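Local coordinates for putative carboxynorspermidine decarboxylase protein (Sinorhizobium meliloti, PDB 3MT1) that probably decarboxylates carboxynorspermidine and carboxyspermidine to norspermidine and spermidine, with pyridoxal 5'-phosphate as cofactor, at residues R25-L36 against M48-S57; I114-P122 against R155-N163. All blocks are in the same frame, centred on the assembly; numbering follows the deposited sequence.

Overall arrangement
Both contacts pair neighbouring strands of one closed eight-stranded parallel barrel: contact 1 joins the first strand to the second, contact 2 the fifth to the sixth. Their centres lie about 18 Å apart, and their nearest atoms are about 5 Å apart without touching. Contact 1 is the more buried, with 12 of its 16 touching residues buried; in contact 2 the count is 8 of 15. In both, apolar side chains fill the helix-facing side, and a sulfate lies near each. The polar chemistry differs: contact 1 holds a partly exposed salt-bridge network of Arg25, from the preceding helix, Lys31 and Asp53, whereas contact 2 uses arginine-to-carbonyl bonds and a bridging water.

Contact 1 of 2, residues R25-L36 against M48-S57; sequences REKSGAKALLAL and MRDYMDGTTS
The Arg25 guanidinium carries main chain over one face, the Tyr51 carbonyl carbon with Met52 N and CA, and meets the Asp53 carboxylate at its edge. The two planes are turned 54° apart, and the grip is uneven: Arg25 NE reaches Asp53 OD2 at 2.6 Å in a salt bridge, whereas NH2 makes a weak bond to OD1 at 3.5 Å. A bend in the arginine chain (chi3 37°) turns the group toward the acid. Ala32 N binds the same OD2 at 3.1 Å from the opposite face of the carboxylate, on its anti side, while Arg25 comes from the syn side. Two donors therefore fix the rotation of Asp53, and Lys31 NZ adds a long salt bridge to OD1.

Beyond this, parallel pairing takes over: Leu34 N donates to Gly54 O at 2.8 Å, and Thr56 N to Leu34 O at 2.9 Å. Leu34 and Thr55 share the sheet side that faces the helices. There the methyl of selenomethionine Met48, CE, touches Leu34 CD2 at 3.8 Å, and CE of Met52 packs against Leu34 CB; Met18 of helix 11-28 backs both selenomethionines. Ala35 and Thr56 take the other side, with a sulfate about 5 Å from the Ala35 side chain. Strand, short helix and parallel strand form a beta-alpha-beta unit of the barrel characteristic of fold-type III pyridoxal-phosphate decarboxylases.

Contact 2 of 2, residues I114-P122 against R155-N163; sequences IARGLRLNP and RINGFMIHN
Arg155 O accepts from both NE and NH2 of Arg116, which presents the side of its guanidinium: NE lies at 2.8 Å and NH2 at 2.9 Å. NE arrives nearly in line with the carbonyl bond, at a C=O...donor angle of 162°, while NH2 stands above the carbonyl plane. The carbonyl oxygen is itself tilted out of the guanidinium plane, and a bend at chi3 (-47°) brings the arginine round to it. Next to it, Asn157 OD1 rests against Ala115 CB and accepts a hydrogen bond from Trp193 NE1.

From this corner the strands run parallel. Leu118 N donates to Gly158 O, and Met160 N to Leu118 O at 2.9 Å; Leu120 N then reaches Met160 O at 2.8 Å. This is the parallel pairing of the fifth and sixth strands of an eight-stranded alpha/beta barrel, the barrel of fold-type III pyridoxal-phosphate enzymes. Leu118 and Phe159 point to the side covered by helix 170-190, where Leu187 touches Phe159. Leu120 CD2 sits over a face of the Phe159 ring, 3.5 Å from its centroid and 18° off the normal, in a CH-pi contact; Leu118 O lies in the ring plane at the edge. Further along, Ile161 takes Leu120 CB on its CG1 and Pro122 CG on its CG2.

On the other side Arg119 runs extended past Met160, whose selenium lies 3.9 Å from Arg119 CG and over a guanidinium face. At the guanidinium edge, in plane, are His162 O, weakly bonded by NH2, and a water. That water accepts from Arg119 NE and His162 N and donates to Leu120 O at 2.7 Å, bridging the two segments. Tyr77 OH bonds Arg119 NH1, and His162 ND1 bonds Gly198 N, with a sulfate about 4 Å from the histidine side chain.

Contact 1 of 2, residues R25-L36 against M48-S57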
loop_
_atom_site.group_PDB
_atom_site.type_symbol
_atom_site.label_atom_id
_atom_site.label_comp_id
_atom_site.label_asym_id
_atom_site.label_seq_id
_atom_site.Cartn_x
_atom_site.Cartn_y
_atom_site.Cartn_z
ATOM N N ARG B 25 12.725 18.155 25.520
ATOM C CA ARG B 25 14.129 18.354 25.192
ATOM C C ARG B 25 14.778 19.303 26.208
ATOM O O ARG B 25 15.910 19.112 26.630
ATOM C CB ARG B 25 14.271 18.954 23.792
ATOM C CG ARG B 25 13.677 18.109 22.715
ATOM C CD ARG B 25 13.755 18.717 21.307
ATOM N NE ARG B 25 14.978 19.452 21.029
ATOM C CZ ARG B 25 15.033 20.782 20.977
ATOM N NH1 ARG B 25 13.931 21.504 21.159
ATOM N NH2 ARG B 25 16.184 21.395 20.735
ATOM N N GLU B 26 14.036 20.324 26.595
ATOM C CA GLU B 26 14.533 21.357 27.473
ATOM C C GLU B 26 14.735 20.784 28.909
ATOM O O GLU B 26 15.812 20.934 29.515
ATOM C CB GLU B 26 13.507 22.496 27.421
ATOM C CG GLU B 26 13.814 23.755 28.196
ATOM C CD GLU B 26 12.531 24.578 28.434
ATOM O OE1 GLU B 26 11.547 24.388 27.664
ATOM O OE2 GLU B 26 12.502 25.410 29.372
ATOM N N LYS B 27 13.709 20.092 29.412
ATOM C CA LYS B 27 13.692 19.531 30.765
ATOM C C LYS B 27 14.638 18.364 30.925
ATOM O O LYS B 27 15.239 18.198 31.987
ATOM C CB LYS B 27 12.289 19.054 31.131
ATOM C CG LYS B 27 11.236 20.139 31.239
ATOM C CD LYS B 27 11.717 21.328 32.037
ATOM C CE LYS B 27 10.562 22.213 32.389
ATOM N NZ LYS B 27 10.992 23.522 32.948
ATOM N N SER B 28 14.783 17.573 29.864
ATOM C CA SER B 28 15.497 16.317 29.921
ATOM C C SER B 28 16.903 16.469 29.431
ATOM O O SER B 28 17.776 15.759 29.899
ATOM C CB SER B 28 14.803 15.249 29.052
ATOM O OG SER B 28 14.696 15.678 27.698
ATOM N N GLY B 29 17.123 17.355 28.454
ATOM C CA GLY B 29 18.390 17.398 27.709
ATOM C C GLY B 29 18.504 16.246 26.717
ATOM O O GLY B 29 19.560 16.012 26.120
ATOM N N ALA B 30 17.416 15.503 26.543
ATOM C CA ALA B 30 17.386 14.426 25.573
ATOM C C ALA B 30 17.136 15.085 24.215
ATOM O O ALA B 30 16.614 16.205 24.146
ATOM C CB ALA B 30 16.310 13.420 25.921
ATOM N N LYS B 31 17.553 14.431 23.138
ATOM C CA LYS B 31 17.308 14.984 21.802
ATOM C C LYS B 31 16.206 14.172 21.125
ATOM O O LYS B 31 16.033 13.026 21.430
ATOM C CB LYS B 31 18.601 15.011 20.986
ATOM C CG LYS B 31 19.541 16.178 21.379
ATOM C CD LYS B 31 20.874 16.114 20.650
ATOM C CE LYS B 31 21.874 17.076 21.263
ATOM N NZ LYS B 31 21.698 18.429 20.666
ATOM N N ALA B 32 15.448 14.796 20.234
ATOM C CA ALA B 32 14.324 14.149 19.563
ATOM C C ALA B 32 14.514 14.221 18.064
ATOM O O ALA B 32 14.801 15.316 17.517
ATOM C CB ALA B 32 13.002 14.839 19.931
ATOM N N LEU B 33 14.329 13.070 17.411
ATOM C CA LEU B 33 14.435 12.961 15.965
ATOM C C LEU B 33 13.113 12.468 15.377
ATOM O O LEU B 33 12.509 11.528 15.892
ATOM C CB LEU B 33 15.563 12.014 15.591
ATOM C CG LEU B 33 16.895 12.133 16.314
ATOM C CD1 LEU B 33 17.813 10.948 16.000
ATOM C CD2 LEU B 33 17.577 13.416 15.950
ATOM N N LEU B 34 12.650 13.112 14.308
ATOM C CA LEU B 34 11.424 12.664 13.649
ATOM C C LEU B 34 11.698 11.319 12.982
ATOM O O LEU B 34 12.644 11.213 12.219
ATOM C CB LEU B 34 10.993 13.687 12.584
ATOM C CG LEU B 34 9.805 13.381 11.664
ATOM C CD1 LEU B 34 8.516 13.091 12.489
ATOM C CD2 LEU B 34 9.564 14.505 10.660
ATOM N N ALA B 35 10.898 10.300 13.254
ATOM C CA ALA B 35 11.046 9.019 12.504
ATOM C C ALA B 35 10.384 9.101 11.134
ATOM O O ALA B 35 9.153 9.142 11.050
ATOM C CB ALA B 35 10.505 7.833 13.291
ATOM N N LEU B 36 11.199 9.176 10.074
ATOM C CA LEU B 36 10.674 9.376 8.724
ATOM C C LEU B 36 9.794 8.216 8.208
ATOM O O LEU B 36 8.974 8.426 7.344
ATOM C CB LEU B 36 11.774 9.744 7.756
ATOM C CG LEU B 36 12.512 11.078 8.018
ATOM C CD1 LEU B 36 13.451 11.443 6.858
ATOM C CD2 LEU B 36 11.519 12.216 8.209
HETATM N N MSE B 48 8.648 22.128 11.762
HETATM C CA MSE B 48 9.109 21.223 12.820
HETATM C C MSE B 48 10.581 21.409 13.238
HETATM O O MSE B 48 10.943 21.123 14.383
HETATM C CB MSE B 48 8.876 19.763 12.406
HETATM C CG MSE B 48 7.457 19.467 12.097
HETATM SE SE MSE B 48 7.164 17.780 11.211
HETATM C CE MSE B 48 7.255 16.643 12.740
ATOM N N ARG B 49 11.415 21.844 12.296
ATOM C CA ARG B 49 12.857 21.989 12.487
ATOM C C ARG B 49 13.253 22.655 13.824
ATOM O O ARG B 49 14.088 22.134 14.568
ATOM C CB ARG B 49 13.458 22.790 11.306
ATOM C CG ARG B 49 14.834 22.336 10.885
ATOM C CD ARG B 49 15.487 23.174 9.791
ATOM N NE ARG B 49 16.804 23.647 10.256
ATOM C CZ ARG B 49 17.949 23.610 9.558
ATOM N NH1 ARG B 49 17.992 23.082 8.324
ATOM N NH2 ARG B 49 19.082 24.091 10.101
ATOM N N ASP B 50 12.660 23.808 14.122
ATOM C CA ASP B 50 13.113 24.574 15.276
ATOM C C ASP B 50 12.750 23.959 16.624
ATOM O O ASP B 50 13.174 24.466 17.656
ATOM C CB ASP B 50 12.635 26.018 15.197
ATOM C CG ASP B 50 13.168 26.740 13.967
ATOM O OD1 ASP B 50 14.371 26.570 13.633
ATOM O OD2 ASP B 50 12.381 27.476 13.337
ATOM N N TYR B 51 11.991 22.860 16.610
ATOM C CA TYR B 51 11.547 22.226 17.836
ATOM C C TYR B 51 12.165 20.867 18.032
ATOM O O TYR B 51 12.013 20.256 19.099
ATOM C CB TYR B 51 10.021 22.093 17.890
ATOM C CG TYR B 51 9.197 23.379 17.775
ATOM C CD1 TYR B 51 8.759 24.063 18.921
ATOM C CD2 TYR B 51 8.827 23.892 16.517
ATOM C CE1 TYR B 51 7.959 25.215 18.818
ATOM C CE2 TYR B 51 8.052 25.048 16.397
ATOM C CZ TYR B 51 7.606 25.705 17.556
ATOM O OH TYR B 51 6.832 26.857 17.454
HETATM N N MSE B 52 12.850 20.385 17.008
HETATM C CA MSE B 52 13.452 19.064 17.045
HETATM C C MSE B 52 14.928 19.073 16.698
HETATM O O MSE B 52 15.503 20.130 16.412
HETATM C CB MSE B 52 12.685 18.109 16.150
HETATM C CG MSE B 52 11.214 18.013 16.546
HETATM SE SE MSE B 52 10.267 16.684 15.473
HETATM C CE MSE B 52 10.641 15.156 16.517
ATOM N N ASP B 53 15.560 17.904 16.736
ATOM C CA ASP B 53 17.028 17.827 16.614
ATOM C C ASP B 53 17.506 17.113 15.346
ATOM O O ASP B 53 18.719 16.991 15.147
ATOM C CB ASP B 53 17.642 17.162 17.859
ATOM C CG ASP B 53 17.427 17.983 19.123
ATOM O OD1 ASP B 53 18.194 18.961 19.332
ATOM O OD2 ASP B 53 16.495 17.656 19.914
ATOM N N GLY B 54 16.574 16.663 14.502
ATOM C CA GLY B 54 16.892 15.845 13.348
ATOM C C GLY B 54 15.872 14.756 13.001
ATOM O O GLY B 54 14.706 14.787 13.424
ATOM N N THR B 55 16.323 13.775 12.246
ATOM C CA THR B 55 15.456 12.745 11.702
ATOM C C THR B 55 16.176 11.449 11.901
ATOM O O THR B 55 17.380 11.439 12.036
ATOM C CB THR B 55 15.270 12.933 10.129
ATOM O OG1 THR B 55 16.542 12.833 9.443
ATOM C CG2 THR B 55 14.639 14.305 9.810
ATOM N N THR B 56 15.448 10.355 11.935
ATOM C CA THR B 56 16.065 9.044 11.850
ATOM C C THR B 56 15.419 8.282 10.669
ATOM O O THR B 56 14.290 8.516 10.347
ATOM C CB THR B 56 15.964 8.281 13.190
ATOM O OG1 THR B 56 16.765 7.098 13.119
ATOM C CG2 THR B 56 14.491 7.868 13.518
ATOM N N SER B 57 16.156 7.394 10.039
ATOM C CA SER B 57 15.771 6.807 8.766
ATOM C C SER B 57 16.001 5.329 8.723
ATOM O O SER B 57 16.879 4.839 9.398
ATOM C CB SER B 57 16.679 7.351 7.677
ATOM O OG SER B 57 16.360 8.682 7.397
#

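Contact 2 of 2, residues I114-P122 against R155-N163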
loop_
_atom_site.group_PDB
_atom_site.type_symbol
_atom_site.label_atom_id
_atom_site.label_comp_id
_atom_site.label_asym_id
_atom_site.label_seq_id
_atom_site.Cartn_x
_atom_site.Cartn_y
_atom_site.Cartn_z
ATOM N N ILE B 114 32.177 8.587 10.749
ATOM C CA ILE B 114 31.069 9.033 11.559
ATOM C C ILE B 114 30.904 8.091 12.730
ATOM O O ILE B 114 31.525 7.016 12.750
ATOM C CB ILE B 114 29.746 9.114 10.738
ATOM C CG1 ILE B 114 29.462 7.781 10.031
ATOM C CG2 ILE B 114 29.782 10.310 9.741
ATOM C CD1 ILE B 114 28.089 7.674 9.440
ATOM N N ALA B 115 30.080 8.505 13.695
ATOM C CA ALA B 115 29.764 7.726 14.898
ATOM C C ALA B 115 28.954 6.459 14.547
ATOM O O ALA B 115 27.991 6.533 13.789
ATOM C CB ALA B 115 28.994 8.596 15.913
ATOM N N ARG B 116 29.355 5.309 15.085
ATOM C CA ARG B 116 28.711 4.060 14.766
ATOM C C ARG B 116 28.002 3.539 15.998
ATOM O O ARG B 116 28.491 3.693 17.129
ATOM C CB ARG B 116 29.735 3.048 14.227
ATOM C CG ARG B 116 30.336 3.446 12.844
ATOM C CD ARG B 116 31.629 2.699 12.481
ATOM N NE ARG B 116 32.606 2.682 13.577
ATOM C CZ ARG B 116 33.419 3.685 13.904
ATOM N NH1 ARG B 116 33.412 4.839 13.233
ATOM N NH2 ARG B 116 34.247 3.538 14.922
ATOM N N GLY B 117 26.839 2.937 15.770
ATOM C CA GLY B 117 25.997 2.386 16.823
ATOM C C GLY B 117 25.561 0.978 16.504
ATOM O O GLY B 117 25.742 0.487 15.391
ATOM N N LEU B 118 24.993 0.300 17.492
ATOM C CA LEU B 118 24.579 -1.081 17.319
ATOM C C LEU B 118 23.218 -1.198 17.967
ATOM O O LEU B 118 23.001 -0.651 19.038
ATOM C CB LEU B 118 25.600 -2.024 17.990
ATOM C CG LEU B 118 25.366 -3.542 17.880
ATOM C CD1 LEU B 118 25.876 -4.098 16.546
ATOM C CD2 LEU B 118 25.988 -4.317 19.035
ATOM N N ARG B 119 22.289 -1.890 17.322
ATOM C CA ARG B 119 20.996 -2.128 17.952
ATOM C C ARG B 119 21.053 -3.261 18.961
ATOM O O ARG B 119 21.622 -4.326 18.705
ATOM C CB ARG B 119 19.930 -2.454 16.920
ATOM C CG ARG B 119 18.552 -2.428 17.509
ATOM C CD ARG B 119 17.510 -2.798 16.516
ATOM N NE ARG B 119 16.179 -2.682 17.105
ATOM C CZ ARG B 119 15.052 -2.621 16.405
ATOM N NH1 ARG B 119 15.089 -2.656 15.070
ATOM N NH2 ARG B 119 13.891 -2.512 17.042
ATOM N N LEU B 120 20.437 -3.033 20.109
ATOM C CA LEU B 120 20.385 -4.032 21.148
ATOM C C LEU B 120 18.952 -4.457 21.336
ATOM O O LEU B 120 18.042 -3.637 21.316
ATOM C CB LEU B 120 20.949 -3.458 22.441
ATOM C CG LEU B 120 22.391 -3.699 22.915
ATOM C CD1 LEU B 120 23.421 -3.837 21.815
ATOM C CD2 LEU B 120 22.761 -2.566 23.873
ATOM N N ASN B 121 18.761 -5.761 21.487
ATOM C CA ASN B 121 17.439 -6.353 21.611
ATOM C C ASN B 121 17.227 -6.690 23.071
ATOM O O ASN B 121 17.928 -7.555 23.609
ATOM C CB ASN B 121 17.360 -7.612 20.749
ATOM C CG ASN B 121 15.964 -8.246 20.723
ATOM O OD1 ASN B 121 15.054 -7.860 21.463
ATOM N ND2 ASN B 121 15.806 -9.253 19.865
ATOM N N PRO B 122 16.297 -5.986 23.740
ATOM C CA PRO B 122 16.037 -6.368 25.123
ATOM C C PRO B 122 15.296 -7.718 25.274
ATOM O O PRO B 122 15.603 -8.465 26.221
ATOM C CB PRO B 122 15.208 -5.197 25.660
ATOM C CG PRO B 122 15.547 -4.049 24.769
ATOM C CD PRO B 122 15.706 -4.673 23.420
ATOM N N ARG B 155 34.748 -0.483 18.305
ATOM C CA ARG B 155 34.330 -0.050 16.978
ATOM C C ARG B 155 33.016 0.724 17.015
ATOM O O ARG B 155 32.626 1.337 16.024
ATOM C CB ARG B 155 34.197 -1.251 16.038
ATOM C CG ARG B 155 35.275 -2.305 16.210
ATOM C CD ARG B 155 35.161 -3.377 15.161
ATOM N NE ARG B 155 35.741 -2.952 13.895
ATOM C CZ ARG B 155 35.716 -3.665 12.770
ATOM N NH1 ARG B 155 35.123 -4.860 12.727
ATOM N NH2 ARG B 155 36.281 -3.175 11.668
ATOM N N ILE B 156 32.314 0.683 18.140
ATOM C CA ILE B 156 31.093 1.484 18.277
ATOM C C ILE B 156 31.248 2.555 19.349
ATOM O O ILE B 156 32.320 2.759 19.866
ATOM C CB ILE B 156 29.836 0.629 18.546
ATOM C CG1 ILE B 156 30.066 -0.255 19.777
ATOM C CG2 ILE B 156 29.430 -0.145 17.276
ATOM C CD1 ILE B 156 29.291 -1.581 19.781
ATOM N N ASN B 157 30.142 3.184 19.702
ATOM C CA ASN B 157 30.133 4.457 20.382
ATOM C C ASN B 157 28.726 4.688 20.998
ATOM O O ASN B 157 28.524 5.581 21.828
ATOM C CB ASN B 157 30.465 5.487 19.305
ATOM C CG ASN B 157 30.250 6.889 19.731
ATOM O OD1 ASN B 157 29.475 7.595 19.113
ATOM N ND2 ASN B 157 30.982 7.342 20.732
ATOM N N GLY B 158 27.772 3.851 20.578
ATOM C CA GLY B 158 26.375 4.060 20.884
ATOM C C GLY B 158 25.515 2.830 20.709
ATOM O O GLY B 158 25.883 1.885 20.010
ATOM N N PHE B 159 24.362 2.842 21.364
ATOM C CA PHE B 159 23.396 1.771 21.191
ATOM C C PHE B 159 22.058 2.333 20.794
ATOM O O PHE B 159 21.704 3.465 21.147
ATOM C CB PHE B 159 23.207 0.973 22.473
ATOM C CG PHE B 159 24.432 0.254 22.938
ATOM C CD1 PHE B 159 25.122 -0.598 22.086
ATOM C CD2 PHE B 159 24.873 0.401 24.234
ATOM C CE1 PHE B 159 26.246 -1.270 22.517
ATOM C CE2 PHE B 159 26.001 -0.280 24.682
ATOM C CZ PHE B 159 26.691 -1.112 23.826
HETATM N N MSE B 160 21.321 1.523 20.045
HETATM C CA MSE B 160 19.929 1.793 19.765
HETATM C C MSE B 160 19.106 0.703 20.437
HETATM O O MSE B 160 19.491 -0.460 20.399
HETATM C CB MSE B 160 19.674 1.822 18.267
HETATM C CG MSE B 160 18.254 2.212 17.945
HETATM SE SE MSE B 160 17.518 1.198 16.462
HETATM C CE MSE B 160 17.941 2.462 15.071
ATOM N N ILE B 161 17.999 1.100 21.067
ATOM C CA ILE B 161 17.046 0.175 21.691
ATOM C C ILE B 161 15.652 0.700 21.429
ATOM O O ILE B 161 15.335 1.817 21.804
ATOM C CB ILE B 161 17.240 0.075 23.236
ATOM C CG1 ILE B 161 18.442 -0.793 23.594
ATOM C CG2 ILE B 161 16.015 -0.501 23.910
ATOM C CD1 ILE B 161 19.721 0.011 23.751
ATOM N N HIS B 162 14.820 -0.084 20.771
ATOM C CA HIS B 162 13.483 0.367 20.440
ATOM C C HIS B 162 12.530 -0.787 20.745
ATOM O O HIS B 162 12.305 -1.692 19.924
ATOM C CB HIS B 162 13.426 0.845 18.980
ATOM C CG HIS B 162 12.050 1.208 18.501
ATOM N ND1 HIS B 162 11.538 2.483 18.591
ATOM C CD2 HIS B 162 11.089 0.462 17.901
ATOM C CE1 HIS B 162 10.319 2.507 18.081
ATOM N NE2 HIS B 162 10.022 1.293 17.656
ATOM N N ASN B 163 12.019 -0.768 21.976
ATOM C CA ASN B 163 11.047 -1.755 22.440
ATOM C C ASN B 163 9.605 -1.242 22.474
ATOM O O ASN B 163 8.676 -1.964 22.078
ATOM C CB ASN B 163 11.445 -2.311 23.806
ATOM C CG ASN B 163 11.906 -1.233 24.751
ATOM O OD1 ASN B 163 12.326 -0.164 24.315
ATOM N ND2 ASN B 163 11.843 -1.507 26.059
HETATM O O HOH W 1 16.024 -2.647 19.745
#